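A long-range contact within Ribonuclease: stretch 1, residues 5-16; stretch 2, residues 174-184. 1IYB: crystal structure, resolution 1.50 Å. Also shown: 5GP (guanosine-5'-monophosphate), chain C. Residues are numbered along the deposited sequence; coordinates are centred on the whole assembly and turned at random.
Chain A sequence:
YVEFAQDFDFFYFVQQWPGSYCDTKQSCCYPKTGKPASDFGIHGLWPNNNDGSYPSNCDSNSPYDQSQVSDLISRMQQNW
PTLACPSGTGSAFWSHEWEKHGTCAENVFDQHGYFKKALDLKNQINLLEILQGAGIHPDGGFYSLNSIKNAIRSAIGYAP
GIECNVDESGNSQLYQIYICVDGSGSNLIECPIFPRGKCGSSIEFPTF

Stretch 1 (5-16) AQDFDFFYFVQQ
Stretch 2, residues 174-184: LYQIYICVDGS

How do the two stretches pair? Strand 10-16 runs antiparallel, at 150°, to the strand that enters at Leu 174 and runs through Val 181, axes approaching to 4.5 Å. Phi/psi lie roughly near -110°/135° for Phe 11 to Gln 16 and Ile 177 to Val 181; Tyr 175 has psi -58°. Phe 11 pairs with Val 181, Phe 13 with Ile 179 and Gln 15 with Ile 177, each through two backbone hydrogen bonds; Phe 13 N to Ile 179 O is 2.7 Å and Val 181 N to Phe 11 O is 2.9 Å.

How do the side chains pack on the face of Tyr 12 and Tyr 178? Tyr 12 (m, chi2 135°) presents its ring face to the edge of Tyr 178 (m, chi2 54°), planes at 85°, leaving a Tyr 178 face to Val 14 (t), whose CG2 lies 3.7 Å from Tyr 178 CD2. Cys 180 SG (m) lies 3.4 Å from Tyr 12 CD2 and 3.7 Å from CE1 of Phe 10 (p).

What happens on the other face? Phe 11 (m, chi2 89°) sets CB 4.0 Å from Val 181 CB; its ring edge meets Asp 182 O, 3.4 Å from Phe 11 CD1. Phe 13 (t) leads its ring away.

How do the ends close? Water bridges Asp 9 O and Gly 183 N. Gln 16 (p, t, chi3 7°) reads guanine: OE1 accepts from 5GP N1 at 2.8 Å, and NE2 donates to 5GP O6 at 3.1 Å.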

# COMPACT_ATOMS: atom_id res chain seq x y z
N ALA A 5 -6.19 3.08 -20.19
CA ALA A 5 -4.75 3.27 -20.32
C ALA A 5 -3.99 2.43 -19.31
O ALA A 5 -4.53 2.04 -18.27
CB ALA A 5 -4.41 4.75 -20.13
N GLN A 6 -2.73 2.13 -19.62
CA GLN A 6 -1.89 1.34 -18.72
C GLN A 6 -1.70 2.10 -17.42
O GLN A 6 -1.48 3.31 -17.42
CB GLN A 6 -0.53 1.07 -19.36
CG GLN A 6 -0.58 0.09 -20.51
CD GLN A 6 0.81 -0.34 -20.95
OE1 GLN A 6 1.56 0.43 -21.54
NE2 GLN A 6 1.16 -1.59 -20.65
N ASP A 7 -1.78 1.39 -16.30
CA ASP A 7 -1.63 2.02 -14.99
C ASP A 7 -0.21 2.06 -14.44
O ASP A 7 -0.02 2.31 -13.25
CB ASP A 7 -2.55 1.34 -13.96
CG ASP A 7 -2.24 -0.14 -13.79
OD1 ASP A 7 -1.07 -0.54 -13.94
OD2 ASP A 7 -3.18 -0.90 -13.47
N PHE A 8 0.78 1.80 -15.29
CA PHE A 8 2.18 1.82 -14.84
C PHE A 8 3.11 2.15 -16.00
O PHE A 8 2.72 2.06 -17.16
CB PHE A 8 2.56 0.47 -14.22
CG PHE A 8 2.75 -0.64 -15.23
CD1 PHE A 8 4.03 -1.05 -15.58
CD2 PHE A 8 1.66 -1.25 -15.83
CE1 PHE A 8 4.23 -2.06 -16.52
CE2 PHE A 8 1.84 -2.26 -16.77
CZ PHE A 8 3.13 -2.67 -17.12
N ASP A 9 4.35 2.51 -15.68
CA ASP A 9 5.34 2.87 -16.70
C ASP A 9 6.38 1.79 -17.01
O ASP A 9 6.68 1.54 -18.17
CB ASP A 9 6.05 4.15 -16.27
CG ASP A 9 5.14 5.37 -16.29
OD1 ASP A 9 5.22 6.20 -15.36
OD2 ASP A 9 4.35 5.49 -17.26
N PHE A 10 6.92 1.16 -15.97
CA PHE A 10 7.95 0.13 -16.16
C PHE A 10 7.88 -0.89 -15.03
O PHE A 10 7.06 -0.74 -14.12
CB PHE A 10 9.33 0.79 -16.19
CG PHE A 10 9.74 1.39 -14.87
CD1 PHE A 10 10.40 0.63 -13.91
CD2 PHE A 10 9.45 2.72 -14.58
CE1 PHE A 10 10.77 1.19 -12.68
CE2 PHE A 10 9.80 3.29 -13.36
CZ PHE A 10 10.46 2.52 -12.40
N PHE A 11 8.71 -1.92 -15.08
CA PHE A 11 8.73 -2.93 -14.01
C PHE A 11 10.07 -2.96 -13.30
O PHE A 11 11.12 -2.69 -13.89
CB PHE A 11 8.59 -4.37 -14.53
CG PHE A 11 7.33 -4.67 -15.28
CD1 PHE A 11 7.27 -4.47 -16.66
CD2 PHE A 11 6.25 -5.26 -14.64
CE1 PHE A 11 6.15 -4.88 -17.39
CE2 PHE A 11 5.12 -5.67 -15.36
CZ PHE A 11 5.08 -5.48 -16.74
N TYR A 12 10.03 -3.30 -12.02
CA TYR A 12 11.24 -3.53 -11.24
C TYR A 12 11.24 -5.05 -11.11
O TYR A 12 10.25 -5.63 -10.66
CB TYR A 12 11.14 -2.97 -9.81
CG TYR A 12 11.51 -1.52 -9.63
CD1 TYR A 12 10.71 -0.68 -8.85
CD2 TYR A 12 12.67 -0.98 -10.19
CE1 TYR A 12 11.04 0.65 -8.64
CE2 TYR A 12 13.01 0.36 -9.98
CZ TYR A 12 12.19 1.17 -9.20
OH TYR A 12 12.49 2.50 -8.99
N PHE A 13 12.31 -5.71 -11.55
CA PHE A 13 12.40 -7.16 -11.37
C PHE A 13 13.28 -7.25 -10.13
O PHE A 13 14.46 -6.91 -10.17
CB PHE A 13 13.06 -7.85 -12.57
CG PHE A 13 13.32 -9.32 -12.35
CD1 PHE A 13 12.28 -10.17 -11.99
CD2 PHE A 13 14.60 -9.84 -12.47
CE1 PHE A 13 12.52 -11.53 -11.75
CE2 PHE A 13 14.84 -11.19 -12.24
CZ PHE A 13 13.80 -12.04 -11.88
N VAL A 14 12.69 -7.71 -9.03
CA VAL A 14 13.38 -7.77 -7.75
C VAL A 14 13.76 -9.16 -7.26
O VAL A 14 12.93 -10.06 -7.23
CB VAL A 14 12.49 -7.10 -6.67
CG1 VAL A 14 13.25 -6.97 -5.36
CG2 VAL A 14 12.01 -5.74 -7.16
N GLN A 15 15.03 -9.30 -6.87
CA GLN A 15 15.55 -10.56 -6.35
C GLN A 15 16.10 -10.33 -4.94
O GLN A 15 16.67 -9.28 -4.65
CB GLN A 15 16.66 -11.11 -7.25
CG GLN A 15 16.18 -11.52 -8.62
CD GLN A 15 17.26 -12.25 -9.41
OE1 GLN A 15 17.68 -13.34 -9.02
NE2 GLN A 15 17.72 -11.64 -10.49
N GLN A 16 15.91 -11.32 -4.07
CA GLN A 16 16.37 -11.23 -2.69
C GLN A 16 17.46 -12.23 -2.38
O GLN A 16 17.49 -13.33 -2.94
CB GLN A 16 15.19 -11.47 -1.73
CG GLN A 16 14.53 -12.85 -1.89
CD GLN A 16 13.49 -13.15 -0.81
OE1 GLN A 16 13.15 -12.30 0.00
NE2 GLN A 16 12.97 -14.38 -0.82
N LEU A 174 23.91 -6.55 1.77
CA LEU A 174 23.27 -6.65 0.46
C LEU A 174 22.01 -7.48 0.63
O LEU A 174 22.09 -8.67 0.93
CB LEU A 174 24.22 -7.33 -0.53
CG LEU A 174 23.71 -7.58 -1.96
CD1 LEU A 174 23.36 -6.25 -2.60
CD2 LEU A 174 24.78 -8.30 -2.76
N TYR A 175 20.85 -6.87 0.41
CA TYR A 175 19.58 -7.56 0.59
C TYR A 175 18.82 -7.85 -0.71
O TYR A 175 18.52 -9.00 -1.00
CB TYR A 175 18.73 -6.74 1.57
CG TYR A 175 17.33 -7.24 1.80
CD1 TYR A 175 17.06 -8.60 1.94
CD2 TYR A 175 16.27 -6.34 1.90
CE1 TYR A 175 15.76 -9.05 2.18
CE2 TYR A 175 14.98 -6.78 2.15
CZ TYR A 175 14.73 -8.14 2.29
OH TYR A 175 13.45 -8.57 2.52
N GLN A 176 18.49 -6.82 -1.48
CA GLN A 176 17.77 -7.04 -2.73
C GLN A 176 18.40 -6.27 -3.88
O GLN A 176 19.03 -5.23 -3.68
CB GLN A 176 16.30 -6.63 -2.60
CG GLN A 176 15.58 -7.28 -1.42
CD GLN A 176 14.07 -7.23 -1.56
OE1 GLN A 176 13.45 -8.16 -2.06
NE2 GLN A 176 13.47 -6.13 -1.12
N ILE A 177 18.22 -6.79 -5.09
CA ILE A 177 18.76 -6.16 -6.29
C ILE A 177 17.63 -5.96 -7.29
O ILE A 177 16.87 -6.89 -7.58
CB ILE A 177 19.88 -7.02 -6.90
CG1 ILE A 177 21.07 -7.04 -5.93
CG2 ILE A 177 20.31 -6.47 -8.26
CD1 ILE A 177 22.26 -7.83 -6.41
N TYR A 178 17.51 -4.72 -7.77
CA TYR A 178 16.47 -4.32 -8.72
C TYR A 178 17.00 -4.10 -10.13
O TYR A 178 18.02 -3.43 -10.32
CB TYR A 178 15.83 -3.00 -8.25
CG TYR A 178 15.10 -3.02 -6.93
CD1 TYR A 178 15.71 -3.47 -5.76
CD2 TYR A 178 13.80 -2.52 -6.84
CE1 TYR A 178 15.05 -3.42 -4.53
CE2 TYR A 178 13.13 -2.47 -5.62
CZ TYR A 178 13.75 -2.92 -4.47
OH TYR A 178 13.09 -2.86 -3.27
N ILE A 179 16.31 -4.66 -11.12
CA ILE A 179 16.67 -4.51 -12.52
C ILE A 179 15.40 -4.02 -13.22
O ILE A 179 14.33 -4.58 -12.99
CB ILE A 179 17.11 -5.85 -13.15
CG1 ILE A 179 18.31 -6.41 -12.39
CG2 ILE A 179 17.43 -5.66 -14.63
CD1 ILE A 179 19.52 -5.51 -12.41
N CYS A 180 15.50 -3.00 -14.06
CA CYS A 180 14.31 -2.49 -14.73
C CYS A 180 13.97 -3.10 -16.08
O CYS A 180 14.86 -3.42 -16.88
CB CYS A 180 14.39 -0.96 -14.82
SG CYS A 180 14.20 -0.22 -13.16
N VAL A 181 12.67 -3.29 -16.32
CA VAL A 181 12.15 -3.86 -17.56
C VAL A 181 11.14 -2.86 -18.13
O VAL A 181 10.38 -2.24 -17.38
CB VAL A 181 11.42 -5.20 -17.29
CG1 VAL A 181 10.96 -5.82 -18.60
CG2 VAL A 181 12.35 -6.15 -16.54
N ASP A 182 11.12 -2.70 -19.45
CA ASP A 182 10.19 -1.74 -20.05
C ASP A 182 8.73 -2.12 -19.84
O ASP A 182 8.40 -3.29 -19.59
CB ASP A 182 10.48 -1.60 -21.55
CG ASP A 182 9.74 -2.61 -22.38
OD1 ASP A 182 10.00 -3.82 -22.22
OD2 ASP A 182 8.89 -2.19 -23.20
N GLY A 183 7.85 -1.12 -19.93
CA GLY A 183 6.42 -1.34 -19.74
C GLY A 183 5.77 -2.43 -20.56
O GLY A 183 4.77 -3.01 -20.14
N SER A 184 6.32 -2.72 -21.74
CA SER A 184 5.75 -3.77 -22.59
C SER A 184 6.24 -5.13 -22.12
O SER A 184 5.75 -6.17 -22.58
CB SER A 184 6.15 -3.56 -24.05
OG SER A 184 7.53 -3.80 -24.25
P 5GP C . 5.98 -6.78 -1.70
O1P 5GP C . 5.21 -5.55 -1.87
O2P 5GP C . 5.97 -7.64 -2.95
O3P 5GP C . 7.45 -6.46 -1.25
O5' 5GP C . 5.40 -7.73 -0.49
C5' 5GP C . 6.13 -8.93 -0.04
C4' 5GP C . 5.43 -9.70 1.11
O4' 5GP C . 5.51 -11.15 0.75
C3' 5GP C . 6.03 -9.67 2.52
O3' 5GP C . 5.61 -8.55 3.29
C2' 5GP C . 5.58 -10.98 3.16
O2' 5GP C . 4.29 -10.87 3.79
C1' 5GP C . 5.58 -11.95 1.98
N9 5GP C . 6.64 -13.00 1.89
C8 5GP C . 6.53 -14.37 1.94
N7 5GP C . 7.64 -15.04 1.72
C5 5GP C . 8.57 -14.00 1.51
C6 5GP C . 9.97 -14.11 1.22
O6 5GP C . 10.65 -15.12 1.10
N1 5GP C . 10.57 -12.82 1.07
C2 5GP C . 9.87 -11.61 1.19
N2 5GP C . 10.63 -10.52 1.02
N3 5GP C . 8.56 -11.52 1.46
C4 5GP C . 7.97 -12.75 1.61
O HOH W 1 9.03 1.52 -20.06
O HOH W 2 13.18 -9.68 0.05